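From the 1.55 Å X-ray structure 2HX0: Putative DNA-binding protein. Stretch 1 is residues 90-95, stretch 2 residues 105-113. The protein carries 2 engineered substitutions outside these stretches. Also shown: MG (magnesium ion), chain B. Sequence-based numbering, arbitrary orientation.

Stretch 1 90-95: EHLHLA
Stretch 2 (105-113) GGHMMPGCT

What ties the two stretches together most strongly? A magnesium ion joins three histidines: His91 NE2 and His93 NE2 each lie 2.2 Å from MG, His107 ND1 2.6 Å and the oxygen of water 2 2.5 Å. His91 (chi1 t, chi2 177°) and His93 (chi1 m, chi2 180°) extend their rings so that NE2 leads, whereas His107 (chi1 t, chi2 71°) turns its ring to offer ND1. The rings meet rim to rim: the His107 centroid is 5.3 Å from that of His91, planes at 59°, and 5.5 Å from that of His93, planes at 79°.

How do the backbones pair? Residues 90-95 and 105-108 are extended, antiparallel strands, their directions 150° apart. His93 faces His107 (CA to CA 4.5 Å) and Ala95 faces Gly105 as non-hydrogen-bonded pairs. Between them Leu94 and Gly106 (phi/psi 175/-171) bond both ways, Leu94 N to Gly106 O at 2.9 Å and Gly106 N to Leu94 O at 3.1 Å. Met108 N donates to Leu92 O at 2.8 Å. Water 1 extends the ladder, accepting from Leu92 N (3.0 Å) and donating to Met108 O (3.1 Å).

What fills the apolar side? Away from the metal, buried Leu92 and Leu94 pack on buried Met108, a selenomethionine (chi1 and chi2 t, chi3 98°) pointing toward stretch 1. Its CE reaches Leu92 CD1 (3.6 Å; Leu92 is m, t), and its CB lies 4.1 Å from Leu94 CB. Leu94 (t, p) sends CD2 to within 3.8 Å of Cys112 SG (chi1 m). Together the stretches bury 440 Å², both sides summed.

Where are the CA atoms closest? Ala95 CA and Gly105 CA are 4.2 Å apart. CA-H...O contacts join Gly105 CA to Leu94 O (3.2 Å) and His93 CA to Gly106 O (3.3 Å). Gly111 (phi/psi 128/-3) suits its turn because a CB would jam against Pro110 O.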

ATOM      1  N   GLU A  90      17.634  -0.929  -3.043  1.00 14.83           N
ATOM      2  CA  GLU A  90      16.240  -0.982  -2.631  1.00 14.75           C
ATOM      3  C   GLU A  90      16.030  -0.136  -1.385  1.00 14.82           C
ATOM      4  O   GLU A  90      16.986   0.307  -0.752  1.00 16.19           O
ATOM      5  CB  GLU A  90      15.813  -2.425  -2.330  1.00 15.22           C
ATOM      6  CG  GLU A  90      16.398  -3.020  -1.048  1.00 18.29           C
ATOM      7  CD  GLU A  90      17.879  -3.325  -1.163  1.00 20.76           C
ATOM      8  OE1 GLU A  90      18.271  -3.962  -2.163  1.00 22.12           O
ATOM      9  OE2 GLU A  90      18.646  -2.943  -0.251  1.00 23.45           O
ATOM     10  N   HIS A  91      14.765   0.093  -1.051  1.00 14.32           N
ATOM     11  CA  HIS A  91      14.389   0.851   0.137  1.00 12.45           C
ATOM     12  C   HIS A  91      12.994   0.347   0.464  1.00 11.77           C
ATOM     13  O   HIS A  91      12.013   0.787  -0.135  1.00 12.50           O
ATOM     14  CB  HIS A  91      14.368   2.358  -0.148  1.00 14.21           C
ATOM     15  CG  HIS A  91      14.204   3.199   1.082  1.00 14.66           C
ATOM     16  ND1 HIS A  91      14.217   4.577   1.052  1.00 16.56           N
ATOM     17  CD2 HIS A  91      14.024   2.854   2.379  1.00 17.39           C
ATOM     18  CE1 HIS A  91      14.055   5.045   2.278  1.00 17.36           C
ATOM     19  NE2 HIS A  91      13.936   4.019   3.102  1.00 17.40           N
ATOM     20  N   LEU A  92      12.916  -0.583   1.411  1.00 11.42           N
ATOM     21  CA  LEU A  92      11.641  -1.188   1.787  1.00 10.36           C
ATOM     22  C   LEU A  92      11.303  -1.045   3.261  1.00 10.39           C
ATOM     23  O   LEU A  92      12.165  -1.203   4.119  1.00 11.15           O
ATOM     24  CB  LEU A  92      11.660  -2.679   1.427  1.00 12.15           C
ATOM     25  CG  LEU A  92      11.979  -2.995  -0.037  1.00 12.66           C
ATOM     26  CD1 LEU A  92      12.320  -4.464  -0.205  1.00 15.71           C
ATOM     27  CD2 LEU A  92      10.792  -2.611  -0.893  1.00 15.81           C
ATOM     28  N   HIS A  93      10.041  -0.745   3.542  1.00  9.93           N
ATOM     29  CA  HIS A  93       9.559  -0.621   4.913  1.00 10.14           C
ATOM     30  C   HIS A  93       8.505  -1.693   5.129  1.00 11.74           C
ATOM     31  O   HIS A  93       7.733  -2.008   4.224  1.00 13.23           O
ATOM     32  CB  HIS A  93       8.978   0.772   5.159  1.00 12.14           C
ATOM     33  CG  HIS A  93      10.024   1.834   5.297  1.00 14.62           C
ATOM     34  ND1 HIS A  93       9.719   3.157   5.532  1.00 19.44           N
ATOM     35  CD2 HIS A  93      11.376   1.762   5.253  1.00 17.72           C
ATOM     36  CE1 HIS A  93      10.837   3.856   5.630  1.00 17.54           C
ATOM     37  NE2 HIS A  93      11.857   3.033   5.465  1.00 19.09           N
ATOM     38  N   LEU A  94       8.480  -2.252   6.332  1.00 10.86           N
ATOM     39  CA  LEU A  94       7.559  -3.331   6.656  1.00 10.19           C
ATOM     40  C   LEU A  94       6.750  -3.079   7.916  1.00 10.48           C
ATOM     41  O   LEU A  94       7.258  -2.517   8.886  1.00 11.89           O
ATOM     42  CB  LEU A  94       8.357  -4.627   6.826  1.00 12.32           C
ATOM     43  CG  LEU A  94       7.671  -5.879   7.391  1.00 13.26           C
ATOM     44  CD1 LEU A  94       6.679  -6.445   6.387  1.00 13.46           C
ATOM     45  CD2 LEU A  94       8.732  -6.922   7.722  1.00 13.03           C
ATOM     46  N   ALA A  95       5.486  -3.496   7.887  1.00  9.61           N
ATOM     47  CA  ALA A  95       4.596  -3.382   9.040  1.00 10.01           C
ATOM     48  C   ALA A  95       3.993  -4.770   9.251  1.00  8.99           C
ATOM     49  O   ALA A  95       3.439  -5.360   8.322  1.00 10.38           O
ATOM     50  CB  ALA A  95       3.489  -2.359   8.773  1.00 17.88           C
ATOM     51  N   GLY A 105       6.516  -1.534  13.059  1.00 10.10           N
ATOM     52  CA  GLY A 105       6.957  -1.112  11.744  1.00 10.05           C
ATOM     53  C   GLY A 105       8.358  -0.545  11.733  1.00  9.53           C
ATOM     54  O   GLY A 105       8.855  -0.056  12.747  1.00 10.66           O
ATOM     55  N   GLY A 106       8.998  -0.611  10.574  1.00  9.29           N
ATOM     56  CA  GLY A 106      10.342  -0.083  10.452  1.00  9.80           C
ATOM     57  C   GLY A 106      10.942  -0.355   9.090  1.00 11.57           C
ATOM     58  O   GLY A 106      10.255  -0.804   8.171  1.00 11.27           O
ATOM     59  N   HIS A 107      12.230  -0.066   8.968  1.00 11.22           N
ATOM     60  CA  HIS A 107      12.981  -0.280   7.740  1.00 14.66           C
ATOM     61  C   HIS A 107      13.236  -1.786   7.674  1.00 14.11           C
ATOM     62  O   HIS A 107      13.799  -2.360   8.608  1.00 15.43           O
ATOM     63  CB  HIS A 107      14.301   0.497   7.835  1.00 25.80           C
ATOM     64  CG  HIS A 107      15.142   0.448   6.598  1.00 30.81           C
ATOM     65  ND1 HIS A 107      14.804   1.110   5.437  1.00 34.11           N
ATOM     66  CD2 HIS A 107      16.333  -0.148   6.358  1.00 33.97           C
ATOM     67  CE1 HIS A 107      15.753   0.923   4.535  1.00 34.48           C
ATOM     68  NE2 HIS A 107      16.692   0.163   5.068  1.00 34.94           N
HETATM   69  N   MSE A 108      12.812  -2.435   6.594  1.00 13.54           N
HETATM   70  CA  MSE A 108      13.005  -3.871   6.473  1.00 14.97           C
HETATM   71  C   MSE A 108      14.464  -4.234   6.230  1.00 14.89           C
HETATM   72  O   MSE A 108      15.143  -3.615   5.413  1.00 15.79           O
HETATM   73  CB  MSE A 108      12.137  -4.437   5.347  1.00 20.21           C
HETATM   74  CG  MSE A 108      12.177  -5.948   5.260  1.00 21.39           C
HETATM   75 SE   MSE A 108      10.822  -6.630   4.072  1.00 33.98          SE
HETATM   76  CE  MSE A 108      11.892  -6.878   2.489  1.00 26.95           C
HETATM   77  N   MSE A 109      14.937  -5.242   6.956  1.00 14.68           N
HETATM   78  CA  MSE A 109      16.312  -5.712   6.838  1.00 16.25           C
HETATM   79  C   MSE A 109      16.318  -7.189   6.462  1.00 16.90           C
HETATM   80  O   MSE A 109      15.293  -7.862   6.542  1.00 15.77           O
HETATM   81  CB  MSE A 109      17.042  -5.556   8.176  1.00 19.39           C
HETATM   82  CG  MSE A 109      17.134  -4.139   8.704  1.00 22.69           C
HETATM   83 SE   MSE A 109      18.207  -3.013   7.574  1.00 30.42          SE
HETATM   84  CE  MSE A 109      19.929  -3.815   7.887  1.00 27.81           C
ATOM     85  N   PRO A 110      17.475  -7.711   6.032  1.00 18.51           N
ATOM     86  CA  PRO A 110      17.528  -9.130   5.674  1.00 18.34           C
ATOM     87  C   PRO A 110      17.259  -9.962   6.930  1.00 17.59           C
ATOM     88  O   PRO A 110      17.721  -9.618   8.019  1.00 18.41           O
ATOM     89  CB  PRO A 110      18.955  -9.302   5.163  1.00 20.85           C
ATOM     90  CG  PRO A 110      19.264  -7.966   4.575  1.00 22.07           C
ATOM     91  CD  PRO A 110      18.708  -7.019   5.614  1.00 21.34           C
ATOM     92  N   GLY A 111      16.505 -11.045   6.784  1.00 17.42           N
ATOM     93  CA  GLY A 111      16.207 -11.882   7.930  1.00 17.36           C
ATOM     94  C   GLY A 111      14.733 -12.172   8.152  1.00 17.56           C
ATOM     95  O   GLY A 111      14.379 -12.906   9.074  1.00 19.87           O
ATOM     96  N   CYS A 112      13.865 -11.593   7.330  1.00 13.69           N
ATOM     97  CA  CYS A 112      12.430 -11.842   7.458  1.00 11.70           C
ATOM     98  C   CYS A 112      12.143 -13.152   6.736  1.00 12.26           C
ATOM     99  O   CYS A 112      12.445 -13.286   5.552  1.00 12.19           O
ATOM    100  CB  CYS A 112      11.634 -10.710   6.810  1.00 13.15           C
ATOM    101  SG  CYS A 112      11.849  -9.125   7.623  1.00 14.39           S
ATOM    102  N   THR A 113      11.565 -14.117   7.441  1.00 11.17           N
ATOM    103  CA  THR A 113      11.274 -15.407   6.822  1.00 12.11           C
ATOM    104  C   THR A 113       9.779 -15.684   6.715  1.00 11.88           C
ATOM    105  O   THR A 113       9.017 -15.424   7.644  1.00 12.27           O
ATOM    106  CB  THR A 113      11.948 -16.563   7.592  1.00 15.30           C
ATOM    107  OG1 THR A 113      11.450 -16.611   8.933  1.00 14.13           O
ATOM    108  CG2 THR A 113      13.457 -16.362   7.626  1.00 15.67           C
TER
HETATM  109 MG    MG B 201      13.985   3.520   5.223  1.00 15.56          MG
HETATM  110  O   HOH W   1      15.209  -1.725   2.910  1.00 20.34           O
HETATM  111  O   HOH W   2      13.782   6.022   5.376  1.00 36.50           O